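Local coordinates for penaeus monodon metallodensovirus major capsid protein (PDB 6WH7) that assembles, in sixty copies, into the icosahedral capsid shell of a shrimp densovirus, probably enclosing its genome, at residues A[55-60]-A[302-306]; A[62-66]-A[107-113]; A[130-136]-A[286-292]; A[239-243]-A[262-268]. All blocks are in the same frame, centred on the assembly; numbering follows the deposited sequence.

Contact 1 (A[55-60]-A[302-306]); sequences LSMVVY and RLWEQ
Arg302 supplies the polar part of this contact. Its NH2 donates a weak bond to Met57 O, 3.2 Å away and bent to 132°. The CG atom, anti to the backbone N (chi1 171°), carries the chain past Ser56 O, and a bend at chi3 then turns the guanidinium so that one face lies over Met57 CA. The long arginine suits this place because its planar head can also serve a neighbour: NH1 is bound by Arg352 O of a third subunit.

Van der Waals contacts make up the rest. Val59 packs its CG2 methyl against the guanidinium, 3.5 Å from Arg302 NH2, while Tyr60 and Leu303 meet at about a right angle, with Tyr60 CE2 3.4 Å from Leu303 CD1. At the far end the aliphatic CB of Leu55 lies 3.5 Å from CG of Gln306. The amide of Gln306 is spent on the second subunit, where OE1 takes Lys65 N and NE2 gives to Ala63 O, as a peptide group would along a strand edge. The phenol OH of Tyr60 likewise bonds to Arg61 O of that subunit.

The side chain of Glu305 leaves its backbone on the side away from 55-60; OE2 forms salt bridges with Lys117 and with Arg352 of the third subunit, and OE1 bonds to His315. Neighbouring first and last strands, B and I, are characteristic of the viral jelly roll; here two other subunits also reach their junction.

Contact 2 (A[62-66]-A[107-113]); sequences TAIKL and HKNYSML
Ile64 packs under the first turn of helix 108-113, which runs along strand 59-75, the first strand of the jelly roll, and probably corresponds to the helix alphaA of parvovirus capsid proteins. Strand and helix are roughly antiparallel (149°), their axes 8.6 Å apart at closest approach.

The tight part is apolar. The branched isoleucine sends CD1 to Tyr110 CB at 3.7 Å, and its CG2 lies equally far from His107 CB as the two side chains slide past each other in opposite directions. Further along, Leu66 CD2 sits near the plane of the imidazole, at the edge by His107 CD2, and Thr62 CG2 meets Leu113 CD2 at 4.0 Å.

The polar side is looser. Asn109 ND2 reaches Ala63 O through a weak bond of 3.4 Å, and its OD1 accepts Trp304 N of the second subunit, so the amide bridges strand and neighbour. Lys65 and Lys108 point away and are partly exposed, where a charged end can be hydrated, although Lys65 NZ still finds Asp51 O of the second subunit.

His107 is the N-cap: with CG anti to its own N (chi1 -167°), the ring swings back over the helix start, and ND1 accepts Asn109 N at 3.0 Å, the donor tilted 18° from the ring plane.

Contact 3 (A[130-136]-A[286-292]); sequences NLILTSD and KLNAQFT
Ile132 faces Gln290 and Thr134 faces Asn288 as hydrogen-bonded pairs where strands 118-135 and 287-302 run antiparallel (164°) in the sheet of the viral jelly roll conventionally named BIDG. Between and beyond them, Leu133 with Ala289 and Ser135 with Leu287 are non-hydrogen-bonded pairs. The ladder runs through both hydrogen-bonded pairs; Thr134 N reaches Asn288 O at 2.9 Å from above the carbonyl plane. It extends past the strand end with Asp136 N to Lys286 O at 3.1 Å.

Residue types follow the two faces. On the side of Leu133, Ala289 and Leu287, small Ala289 fits between larger neighbours, its CB 3.7 Å from Leu131 CD1 and 3.9 Å from Leu133 CD2. Met157 of strand 157-162 covers this side, which is the interior of the sandwich. Ile132, Gln290, Thr134 and Asn288 occupy the other face, where a fourth subunit packs through Tyr156, Ile278 and Phe285; Ile132 and Gln290 lie side by side there, pointing the same way.

At the end of the ladder Asp136 and Asn288 cross at about a right angle. Arg73 forms a salt bridge to Asp136 OD1, and the same oxygen takes a weak bond, 2.8 Å long and bent to 126°, from Asn288 ND2.

Contact 4 (A[239-243]-A[262-268]); sequences VPQNN and GVNNRGM
Asn242 is gripped through its backbone and its side chain by the loop 262-268. Its N donates to Arg266 O at 2.7 Å, with the donor tilted 27° from the carbonyl plane, and its ND2 gives a weak, bent bond to Val263 O. Asn242 O in turn lies 3.1 Å from Asn265 CA, in a CA-H...O contact. Further along, Gln241 CA also lies beside Arg266 O, a bent and at most weak CA-H...O contact.

Apolar and mixed packing flanks these bonds. Met268, bent at chi3, brings CE to Val239 CG2, the two side chains crossing at about a right angle, and the same methyl sits beside Gln241 NE2. Gly267 has no side chain, so Asn243 OD1 can come to 3.1 Å from Gly267 CA, where a CB would collide with it.

The next shell fixes these groups. Asn242 ND2 also gives to Met362 O and its OD1 accepts Ala248 N, so both ends of the amide are used. Gly267 N is held by Thr349 OG1, and Val263 pairs through its backbone with Met362. Asn264 and Asn265 both have positive phi (85° and 58°), a backbone shape asparagine tolerates well, and they turn the chain between Val263 and Arg266. Outside them, Asp367 OD2 of a sixth subunit accepts Gly262 N.

Asparagine here acts as a surrogate peptide, cross-linking buried loops that have no regular strand pairing. Because the bonds between the two loops are those of neutral amides and carbonyls, the join depends on directional hydrogen bonding and close fit instead of charge.

In the fold
From the N terminus the chain enters contact 1 at 55-60 and, almost at once, contact 2 at 62-66, both on or beside strand 59-75. Contact 2 closes first, after a loop of 40 residues, when helix 108-113 returns to that strand. The next strand, 118-135, opens contact 3 at its far end, and the loop it begins holds contact 4, where 239-243 meets 262-268. Strand 287-302 then closes contact 3 at its start and contact 1 just beyond its end, so contacts 2, 3 and 4 all nest within contact 1. Contacts 1 and 3, centres about 47 Å apart, mark opposite ends of one sheet, while contact 4 joins two loops that pack against its strands 118-135 and 218-222.

Contact 1 (A[55-60]-A[302-306])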
loop_
_atom_site.group_PDB
_atom_site.type_symbol
_atom_site.label_atom_id
_atom_site.label_comp_id
_atom_site.label_asym_id
_atom_site.label_seq_id
_atom_site.Cartn_x
_atom_site.Cartn_y
_atom_site.Cartn_z
ATOM N N LEU A 55 40.355 -51.644 56.030
ATOM C CA LEU A 55 40.957 -52.850 55.483
ATOM C C LEU A 55 40.470 -54.120 56.157
ATOM O O LEU A 55 40.501 -55.182 55.534
ATOM C CB LEU A 55 42.474 -52.773 55.586
ATOM C CG LEU A 55 43.175 -51.807 54.644
ATOM C CD1 LEU A 55 44.614 -51.675 55.045
ATOM C CD2 LEU A 55 43.089 -52.352 53.245
ATOM N N SER A 56 40.042 -54.052 57.411
ATOM C CA SER A 56 39.479 -55.232 58.040
ATOM C C SER A 56 38.080 -55.535 57.536
ATOM O O SER A 56 37.625 -56.673 57.660
ATOM C CB SER A 56 39.452 -55.066 59.555
ATOM O OG SER A 56 38.579 -54.018 59.926
ATOM N N MET A 57 37.391 -54.546 56.981
ATOM C CA MET A 57 36.047 -54.744 56.467
ATOM C C MET A 57 35.989 -55.088 54.992
ATOM O O MET A 57 34.911 -55.427 54.506
ATOM C CB MET A 57 35.193 -53.497 56.696
ATOM C CG MET A 57 34.754 -53.279 58.109
ATOM S SD MET A 57 33.706 -51.832 58.147
ATOM C CE MET A 57 32.318 -52.443 57.201
ATOM N N VAL A 58 37.092 -54.994 54.257
ATOM C CA VAL A 58 37.021 -55.242 52.825
ATOM C C VAL A 58 36.751 -56.718 52.585
ATOM O O VAL A 58 37.407 -57.593 53.162
ATOM C CB VAL A 58 38.292 -54.757 52.114
ATOM C CG1 VAL A 58 39.508 -55.421 52.665
ATOM C CG2 VAL A 58 38.193 -55.039 50.639
ATOM N N VAL A 59 35.750 -56.998 51.761
ATOM C CA VAL A 59 35.293 -58.352 51.494
ATOM C C VAL A 59 35.869 -58.804 50.165
ATOM O O VAL A 59 35.706 -58.127 49.146
ATOM C CB VAL A 59 33.761 -58.428 51.476
ATOM C CG1 VAL A 59 33.316 -59.800 51.068
ATOM C CG2 VAL A 59 33.209 -58.077 52.829
ATOM N N TYR A 60 36.536 -59.945 50.174
ATOM C CA TYR A 60 37.108 -60.522 48.977
ATOM C C TYR A 60 36.287 -61.728 48.565
ATOM O O TYR A 60 35.765 -62.454 49.408
ATOM C CB TYR A 60 38.542 -60.943 49.215
ATOM C CG TYR A 60 39.440 -59.840 49.674
ATOM C CD1 TYR A 60 40.129 -59.061 48.773
ATOM C CD2 TYR A 60 39.591 -59.575 51.018
ATOM C CE1 TYR A 60 40.944 -58.058 49.199
ATOM C CE2 TYR A 60 40.392 -58.573 51.446
ATOM C CZ TYR A 60 41.075 -57.820 50.539
ATOM O OH TYR A 60 41.891 -56.812 50.978
ATOM N N ARG A 302 37.440 -62.445 54.318
ATOM C CA ARG A 302 37.742 -61.179 54.949
ATOM C C ARG A 302 39.026 -61.349 55.740
ATOM O O ARG A 302 39.302 -62.427 56.266
ATOM C CB ARG A 302 36.554 -60.739 55.806
ATOM C CG ARG A 302 36.797 -59.570 56.673
ATOM C CD ARG A 302 35.544 -59.155 57.394
ATOM N NE ARG A 302 34.665 -58.339 56.573
ATOM C CZ ARG A 302 33.491 -57.881 56.982
ATOM N NH1 ARG A 302 33.043 -58.193 58.181
ATOM N NH2 ARG A 302 32.761 -57.120 56.191
ATOM N N LEU A 303 39.822 -60.289 55.793
ATOM C CA LEU A 303 41.186 -60.379 56.283
ATOM C C LEU A 303 41.287 -59.966 57.741
ATOM O O LEU A 303 40.313 -59.585 58.389
ATOM C CB LEU A 303 42.121 -59.520 55.441
ATOM C CG LEU A 303 42.156 -59.940 53.985
ATOM C CD1 LEU A 303 43.179 -59.169 53.225
ATOM C CD2 LEU A 303 42.434 -61.359 53.920
ATOM N N TRP A 304 42.508 -60.040 58.250
ATOM C CA TRP A 304 42.836 -59.784 59.637
ATOM C C TRP A 304 42.869 -58.291 59.941
ATOM O O TRP A 304 42.933 -57.445 59.047
ATOM C CB TRP A 304 44.170 -60.428 59.973
ATOM C CG TRP A 304 44.104 -61.892 59.812
ATOM C CD1 TRP A 304 44.506 -62.609 58.736
ATOM C CD2 TRP A 304 43.559 -62.827 60.739
ATOM N NE1 TRP A 304 44.273 -63.937 58.942
ATOM C CE2 TRP A 304 43.687 -64.097 60.167
ATOM C CE3 TRP A 304 42.987 -62.713 62.003
ATOM C CZ2 TRP A 304 43.264 -65.245 60.812
ATOM C CZ3 TRP A 304 42.569 -63.850 62.637
ATOM C CH2 TRP A 304 42.709 -65.099 62.046
ATOM N N GLU A 305 42.803 -57.980 61.231
ATOM C CA GLU A 305 42.841 -56.600 61.685
ATOM C C GLU A 305 44.155 -55.933 61.314
ATOM O O GLU A 305 45.225 -56.535 61.400
ATOM C CB GLU A 305 42.658 -56.540 63.197
ATOM C CG GLU A 305 41.324 -57.022 63.679
ATOM C CD GLU A 305 41.283 -58.517 63.864
ATOM O OE1 GLU A 305 42.293 -59.187 63.581
ATOM O OE2 GLU A 305 40.235 -59.025 64.291
ATOM N N GLN A 306 44.070 -54.676 60.904
ATOM C CA GLN A 306 45.270 -53.896 60.677
ATOM C C GLN A 306 45.876 -53.445 61.997
ATOM O O GLN A 306 45.221 -53.419 63.038
ATOM C CB GLN A 306 44.976 -52.683 59.807
ATOM C CG GLN A 306 44.583 -53.037 58.414
ATOM C CD GLN A 306 45.630 -53.866 57.730
ATOM O OE1 GLN A 306 46.818 -53.669 57.933
ATOM N NE2 GLN A 306 45.193 -54.801 56.908
#

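Contact 2 (A[62-66]-A[107-113])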
loop_
_atom_site.group_PDB
_atom_site.type_symbol
_atom_site.label_atom_id
_atom_site.label_comp_id
_atom_site.label_asym_id
_atom_site.label_seq_id
_atom_site.Cartn_x
_atom_site.Cartn_y
_atom_site.Cartn_z
ATOM N N THR A 62 35.934 -65.263 46.222
ATOM C CA THR A 62 36.559 -66.347 45.494
ATOM C C THR A 62 35.513 -67.408 45.224
ATOM O O THR A 62 34.393 -67.352 45.729
ATOM C CB THR A 62 37.733 -66.955 46.255
ATOM O OG1 THR A 62 38.411 -67.881 45.402
ATOM C CG2 THR A 62 37.253 -67.691 47.481
ATOM N N ALA A 63 35.877 -68.371 44.393
ATOM C CA ALA A 63 35.023 -69.512 44.145
ATOM C C ALA A 63 35.873 -70.766 44.129
ATOM O O ALA A 63 37.101 -70.712 44.080
ATOM C CB ALA A 63 34.249 -69.370 42.834
ATOM N N ILE A 64 35.197 -71.904 44.195
ATOM C CA ILE A 64 35.796 -73.201 43.943
ATOM C C ILE A 64 34.938 -73.868 42.887
ATOM O O ILE A 64 33.774 -74.192 43.141
ATOM C CB ILE A 64 35.881 -74.063 45.204
ATOM C CG1 ILE A 64 36.867 -73.449 46.189
ATOM C CG2 ILE A 64 36.274 -75.476 44.847
ATOM C CD1 ILE A 64 36.852 -74.090 47.528
ATOM N N LYS A 65 35.498 -74.063 41.703
ATOM C CA LYS A 65 34.804 -74.702 40.600
ATOM C C LYS A 65 35.425 -76.069 40.386
ATOM O O LYS A 65 36.640 -76.176 40.218
ATOM C CB LYS A 65 34.894 -73.852 39.336
ATOM C CG LYS A 65 34.173 -72.540 39.467
ATOM C CD LYS A 65 34.494 -71.586 38.352
ATOM C CE LYS A 65 34.015 -72.107 37.027
ATOM N NZ LYS A 65 34.321 -71.151 35.935
ATOM N N LEU A 66 34.603 -77.107 40.422
ATOM C CA LEU A 66 35.060 -78.473 40.243
ATOM C C LEU A 66 34.186 -79.164 39.215
ATOM O O LEU A 66 32.972 -78.962 39.187
ATOM C CB LEU A 66 35.027 -79.245 41.551
ATOM C CG LEU A 66 36.008 -78.827 42.635
ATOM C CD1 LEU A 66 35.698 -79.563 43.905
ATOM C CD2 LEU A 66 37.405 -79.136 42.183
ATOM N N HIS A 107 39.988 -78.331 47.980
ATOM C CA HIS A 107 40.574 -77.398 47.042
ATOM C C HIS A 107 41.485 -76.442 47.794
ATOM O O HIS A 107 41.277 -76.157 48.974
ATOM C CB HIS A 107 39.475 -76.642 46.305
ATOM C CG HIS A 107 39.952 -75.891 45.107
ATOM N ND1 HIS A 107 40.531 -74.647 45.190
ATOM C CD2 HIS A 107 39.924 -76.206 43.794
ATOM C CE1 HIS A 107 40.848 -74.229 43.979
ATOM N NE2 HIS A 107 40.489 -75.157 43.114
ATOM N N LYS A 108 42.521 -75.958 47.115
ATOM C CA LYS A 108 43.496 -75.139 47.818
ATOM C C LYS A 108 42.965 -73.755 48.144
ATOM O O LYS A 108 43.448 -73.136 49.094
ATOM C CB LYS A 108 44.784 -75.022 47.019
ATOM C CG LYS A 108 45.523 -76.314 46.907
ATOM C CD LYS A 108 46.871 -76.123 46.309
ATOM C CE LYS A 108 47.760 -75.408 47.287
ATOM N NZ LYS A 108 47.992 -76.211 48.506
ATOM N N ASN A 109 41.994 -73.251 47.386
ATOM C CA ASN A 109 41.378 -71.988 47.762
ATOM C C ASN A 109 40.648 -72.097 49.082
ATOM O O ASN A 109 40.506 -71.100 49.790
ATOM C CB ASN A 109 40.417 -71.505 46.684
ATOM C CG ASN A 109 41.124 -70.867 45.536
ATOM O OD1 ASN A 109 42.251 -70.412 45.670
ATOM N ND2 ASN A 109 40.463 -70.802 44.401
ATOM N N TYR A 110 40.177 -73.286 49.433
ATOM C CA TYR A 110 39.504 -73.412 50.711
ATOM C C TYR A 110 40.500 -73.467 51.856
ATOM O O TYR A 110 40.305 -72.805 52.878
ATOM C CB TYR A 110 38.613 -74.643 50.739
ATOM C CG TYR A 110 37.858 -74.698 52.028
ATOM C CD1 TYR A 110 36.771 -73.876 52.227
ATOM C CD2 TYR A 110 38.253 -75.528 53.058
ATOM C CE1 TYR A 110 36.085 -73.890 53.392
ATOM C CE2 TYR A 110 37.567 -75.551 54.236
ATOM C CZ TYR A 110 36.483 -74.725 54.394
ATOM O OH TYR A 110 35.771 -74.723 55.554
ATOM N N SER A 111 41.565 -74.255 51.711
ATOM C CA SER A 111 42.606 -74.285 52.727
ATOM C C SER A 111 43.162 -72.903 52.996
ATOM O O SER A 111 43.714 -72.658 54.071
ATOM C CB SER A 111 43.728 -75.222 52.296
ATOM O OG SER A 111 43.248 -76.549 52.182
ATOM N N MET A 112 43.036 -72.002 52.032
ATOM C CA MET A 112 43.406 -70.614 52.228
ATOM C C MET A 112 42.337 -69.830 52.973
ATOM O O MET A 112 42.660 -69.006 53.833
ATOM C CB MET A 112 43.679 -69.970 50.885
ATOM C CG MET A 112 43.755 -68.506 51.006
ATOM S SD MET A 112 44.353 -67.733 49.538
ATOM C CE MET A 112 43.903 -66.066 49.954
ATOM N N LEU A 113 41.062 -70.056 52.649
ATOM C CA LEU A 113 39.979 -69.420 53.388
ATOM C C LEU A 113 40.096 -69.652 54.882
ATOM O O LEU A 113 39.603 -68.838 55.666
ATOM C CB LEU A 113 38.635 -69.944 52.906
ATOM C CG LEU A 113 38.258 -69.620 51.472
ATOM C CD1 LEU A 113 36.999 -70.346 51.115
ATOM C CD2 LEU A 113 38.073 -68.145 51.320
#

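Contact 3 (A[130-136]-A[286-292])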
loop_
_atom_site.group_PDB
_atom_site.type_symbol
_atom_site.label_atom_id
_atom_site.label_comp_id
_atom_site.label_asym_id
_atom_site.label_seq_id
_atom_site.Cartn_x
_atom_site.Cartn_y
_atom_site.Cartn_z
ATOM N N ASN A 130 25.451 -82.489 29.366
ATOM C CA ASN A 130 25.876 -83.468 28.370
ATOM C C ASN A 130 25.476 -84.884 28.790
ATOM O O ASN A 130 26.303 -85.763 29.032
ATOM C CB ASN A 130 27.379 -83.334 28.128
ATOM C CG ASN A 130 27.740 -81.979 27.582
ATOM O OD1 ASN A 130 28.533 -81.257 28.168
ATOM N ND2 ASN A 130 27.164 -81.627 26.447
ATOM N N LEU A 131 24.160 -85.072 28.845
ATOM C CA LEU A 131 23.591 -86.334 29.286
ATOM C C LEU A 131 23.786 -87.404 28.230
ATOM O O LEU A 131 23.517 -87.177 27.051
ATOM C CB LEU A 131 22.108 -86.166 29.586
ATOM C CG LEU A 131 21.371 -87.421 30.022
ATOM C CD1 LEU A 131 21.900 -87.909 31.340
ATOM C CD2 LEU A 131 19.914 -87.162 30.114
ATOM N N ILE A 132 24.256 -88.572 28.657
ATOM C CA ILE A 132 24.381 -89.745 27.803
ATOM C C ILE A 132 23.602 -90.873 28.453
ATOM O O ILE A 132 23.927 -91.294 29.565
ATOM C CB ILE A 132 25.844 -90.159 27.583
ATOM C CG1 ILE A 132 26.587 -89.090 26.799
ATOM C CG2 ILE A 132 25.910 -91.475 26.844
ATOM C CD1 ILE A 132 28.064 -89.308 26.765
ATOM N N LEU A 133 22.589 -91.363 27.760
ATOM C CA LEU A 133 21.711 -92.399 28.269
ATOM C C LEU A 133 22.044 -93.730 27.619
ATOM O O LEU A 133 22.327 -93.792 26.421
ATOM C CB LEU A 133 20.259 -92.030 27.998
ATOM C CG LEU A 133 19.757 -90.772 28.691
ATOM C CD1 LEU A 133 18.435 -90.390 28.128
ATOM C CD2 LEU A 133 19.632 -91.012 30.171
ATOM N N THR A 134 22.020 -94.792 28.418
ATOM C CA THR A 134 22.304 -96.135 27.940
ATOM C C THR A 134 21.359 -97.117 28.619
ATOM O O THR A 134 20.796 -96.835 29.676
ATOM C CB THR A 134 23.764 -96.547 28.201
ATOM O OG1 THR A 134 24.032 -96.522 29.602
ATOM C CG2 THR A 134 24.738 -95.613 27.503
ATOM N N SER A 135 21.185 -98.277 27.993
ATOM C CA SER A 135 20.405 -99.370 28.554
ATOM C C SER A 135 21.273 -100.613 28.660
ATOM O O SER A 135 22.149 -100.841 27.826
ATOM C CB SER A 135 19.170 -99.691 27.705
ATOM O OG SER A 135 18.231 -98.631 27.721
ATOM N N ASP A 136 21.023 -101.413 29.696
ATOM C CA ASP A 136 21.782 -102.630 29.952
ATOM C C ASP A 136 21.299 -103.859 29.191
ATOM O O ASP A 136 22.101 -104.774 28.979
ATOM C CB ASP A 136 21.776 -102.951 31.440
ATOM C CG ASP A 136 22.715 -102.085 32.225
ATOM O OD1 ASP A 136 23.621 -101.494 31.605
ATOM O OD2 ASP A 136 22.559 -101.992 33.461
ATOM N N LYS A 286 16.595 -101.294 32.313
ATOM C CA LYS A 286 17.674 -100.785 33.138
ATOM C C LYS A 286 18.291 -99.628 32.373
ATOM O O LYS A 286 18.965 -99.831 31.362
ATOM C CB LYS A 286 18.682 -101.886 33.442
ATOM C CG LYS A 286 18.103 -102.988 34.300
ATOM C CD LYS A 286 19.145 -104.022 34.662
ATOM C CE LYS A 286 18.595 -105.016 35.670
ATOM N NZ LYS A 286 17.628 -105.966 35.057
ATOM N N LEU A 287 18.052 -98.416 32.850
ATOM C CA LEU A 287 18.494 -97.207 32.182
ATOM C C LEU A 287 19.680 -96.636 32.930
ATOM O O LEU A 287 19.686 -96.585 34.162
ATOM C CB LEU A 287 17.381 -96.168 32.113
ATOM C CG LEU A 287 16.161 -96.552 31.290
ATOM C CD1 LEU A 287 15.091 -95.485 31.409
ATOM C CD2 LEU A 287 16.555 -96.764 29.851
ATOM N N ASN A 288 20.684 -96.215 32.182
ATOM C CA ASN A 288 21.900 -95.696 32.767
ATOM C C ASN A 288 22.136 -94.315 32.192
ATOM O O ASN A 288 21.630 -93.976 31.124
ATOM C CB ASN A 288 23.075 -96.614 32.478
ATOM C CG ASN A 288 22.799 -98.031 32.884
ATOM O OD1 ASN A 288 22.767 -98.363 34.062
ATOM N ND2 ASN A 288 22.591 -98.887 31.896
ATOM N N ALA A 289 22.888 -93.507 32.915
ATOM C CA ALA A 289 23.113 -92.144 32.482
ATOM C C ALA A 289 24.533 -91.727 32.800
ATOM O O ALA A 289 25.048 -92.021 33.879
ATOM C CB ALA A 289 22.130 -91.180 33.143
ATOM N N GLN A 290 25.166 -91.070 31.842
ATOM C CA GLN A 290 26.355 -90.283 32.098
ATOM C C GLN A 290 26.031 -88.818 31.864
ATOM O O GLN A 290 25.284 -88.473 30.950
ATOM C CB GLN A 290 27.521 -90.637 31.184
ATOM C CG GLN A 290 28.777 -89.966 31.677
ATOM C CD GLN A 290 29.809 -89.778 30.628
ATOM O OE1 GLN A 290 29.568 -90.040 29.460
ATOM N NE2 GLN A 290 30.968 -89.315 31.026
ATOM N N PHE A 291 26.619 -87.960 32.679
ATOM C CA PHE A 291 26.584 -86.530 32.431
ATOM C C PHE A 291 27.802 -85.916 33.094
ATOM O O PHE A 291 28.586 -86.601 33.752
ATOM C CB PHE A 291 25.275 -85.915 32.927
ATOM C CG PHE A 291 24.943 -86.264 34.337
ATOM C CD1 PHE A 291 25.397 -85.497 35.383
ATOM C CD2 PHE A 291 24.186 -87.375 34.612
ATOM C CE1 PHE A 291 25.096 -85.831 36.664
ATOM C CE2 PHE A 291 23.885 -87.707 35.887
ATOM C CZ PHE A 291 24.334 -86.934 36.916
ATOM N N THR A 292 27.959 -84.617 32.909
ATOM C CA THR A 292 29.056 -83.873 33.496
ATOM C C THR A 292 28.524 -83.074 34.672
ATOM O O THR A 292 27.506 -82.389 34.552
ATOM C CB THR A 292 29.694 -82.948 32.465
ATOM O OG1 THR A 292 30.141 -83.723 31.353
ATOM C CG2 THR A 292 30.873 -82.233 33.057
#

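Contact 4 (A[239-243]-A[262-268])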
loop_
_atom_site.group_PDB
_atom_site.type_symbol
_atom_site.label_atom_id
_atom_site.label_comp_id
_atom_site.label_asym_id
_atom_site.label_seq_id
_atom_site.Cartn_x
_atom_site.Cartn_y
_atom_site.Cartn_z
ATOM N N VAL A 239 25.244 -76.712 53.686
ATOM C CA VAL A 239 25.495 -75.306 53.402
ATOM C C VAL A 239 24.549 -74.592 54.354
ATOM O O VAL A 239 23.495 -75.148 54.690
ATOM C CB VAL A 239 25.224 -74.910 51.942
ATOM C CG1 VAL A 239 25.611 -76.010 50.963
ATOM C CG2 VAL A 239 23.846 -74.351 51.770
ATOM N N PRO A 240 24.883 -73.405 54.843
ATOM C CA PRO A 240 24.022 -72.751 55.831
ATOM C C PRO A 240 22.589 -72.613 55.337
ATOM O O PRO A 240 22.331 -72.086 54.256
ATOM C CB PRO A 240 24.694 -71.395 56.015
ATOM C CG PRO A 240 26.115 -71.669 55.724
ATOM C CD PRO A 240 26.143 -72.680 54.645
ATOM N N GLN A 241 21.649 -73.092 56.150
ATOM C CA GLN A 241 20.239 -73.108 55.792
ATOM C C GLN A 241 19.407 -72.936 57.044
ATOM O O GLN A 241 19.743 -73.480 58.092
ATOM C CB GLN A 241 19.830 -74.418 55.124
ATOM C CG GLN A 241 20.461 -74.678 53.800
ATOM C CD GLN A 241 20.133 -76.039 53.292
ATOM O OE1 GLN A 241 19.734 -76.908 54.043
ATOM N NE2 GLN A 241 20.334 -76.250 52.018
ATOM N N ASN A 242 18.312 -72.208 56.919
ATOM C CA ASN A 242 17.324 -72.068 57.978
ATOM C C ASN A 242 16.109 -72.884 57.565
ATOM O O ASN A 242 15.401 -72.512 56.630
ATOM C CB ASN A 242 16.977 -70.600 58.188
ATOM C CG ASN A 242 18.097 -69.828 58.842
ATOM O OD1 ASN A 242 18.879 -70.377 59.605
ATOM N ND2 ASN A 242 18.198 -68.554 58.518
ATOM N N ASN A 243 15.867 -73.991 58.259
ATOM C CA ASN A 243 14.926 -75.002 57.807
ATOM C C ASN A 243 14.135 -75.535 58.984
ATOM O O ASN A 243 14.364 -75.169 60.136
ATOM C CB ASN A 243 15.638 -76.187 57.154
ATOM C CG ASN A 243 16.296 -75.829 55.877
ATOM O OD1 ASN A 243 15.936 -74.853 55.241
ATOM N ND2 ASN A 243 17.262 -76.625 55.474
ATOM N N GLY A 262 19.625 -67.425 63.681
ATOM C CA GLY A 262 19.110 -67.621 62.344
ATOM C C GLY A 262 17.685 -67.125 62.202
ATOM O O GLY A 262 16.889 -67.160 63.135
ATOM N N VAL A 263 17.364 -66.668 60.999
ATOM C CA VAL A 263 16.116 -65.975 60.709
ATOM C C VAL A 263 15.718 -66.281 59.270
ATOM O O VAL A 263 16.581 -66.464 58.409
ATOM C CB VAL A 263 16.279 -64.455 60.955
ATOM C CG1 VAL A 263 15.133 -63.678 60.390
ATOM C CG2 VAL A 263 16.364 -64.163 62.428
ATOM N N ASN A 264 14.413 -66.381 59.019
ATOM C CA ASN A 264 13.758 -66.251 57.712
ATOM C C ASN A 264 13.662 -67.475 56.805
ATOM O O ASN A 264 13.246 -67.284 55.667
ATOM C CB ASN A 264 14.353 -65.124 56.853
ATOM C CG ASN A 264 13.825 -63.780 57.229
ATOM O OD1 ASN A 264 12.783 -63.674 57.864
ATOM N ND2 ASN A 264 14.519 -62.736 56.816
ATOM N N ASN A 265 14.105 -68.663 57.189
ATOM C CA ASN A 265 13.867 -69.805 56.305
ATOM C C ASN A 265 14.449 -69.646 54.909
ATOM O O ASN A 265 13.716 -69.364 53.961
ATOM C CB ASN A 265 12.374 -70.101 56.156
ATOM C CG ASN A 265 12.113 -71.353 55.343
ATOM O OD1 ASN A 265 12.909 -72.280 55.339
ATOM N ND2 ASN A 265 11.001 -71.371 54.634
ATOM N N ARG A 266 15.755 -69.770 54.772
ATOM C CA ARG A 266 16.370 -69.988 53.475
ATOM C C ARG A 266 16.894 -71.412 53.475
ATOM O O ARG A 266 17.713 -71.771 54.323
ATOM C CB ARG A 266 17.492 -68.991 53.214
ATOM C CG ARG A 266 18.000 -68.997 51.804
ATOM C CD ARG A 266 19.203 -68.111 51.687
ATOM N NE ARG A 266 18.899 -66.720 51.973
ATOM C CZ ARG A 266 18.537 -65.833 51.060
ATOM N NH1 ARG A 266 18.452 -66.187 49.789
ATOM N NH2 ARG A 266 18.279 -64.589 51.417
ATOM N N GLY A 267 16.420 -72.220 52.539
ATOM C CA GLY A 267 16.824 -73.607 52.492
ATOM C C GLY A 267 16.874 -74.067 51.058
ATOM O O GLY A 267 16.478 -73.348 50.143
ATOM N N MET A 268 17.380 -75.274 50.863
ATOM C CA MET A 268 17.490 -75.845 49.532
ATOM C C MET A 268 16.624 -77.079 49.412
ATOM O O MET A 268 16.650 -77.948 50.282
ATOM C CB MET A 268 18.934 -76.182 49.183
ATOM C CG MET A 268 19.765 -74.957 49.021
ATOM S SD MET A 268 21.322 -75.249 48.210
ATOM C CE MET A 268 22.177 -75.978 49.519
#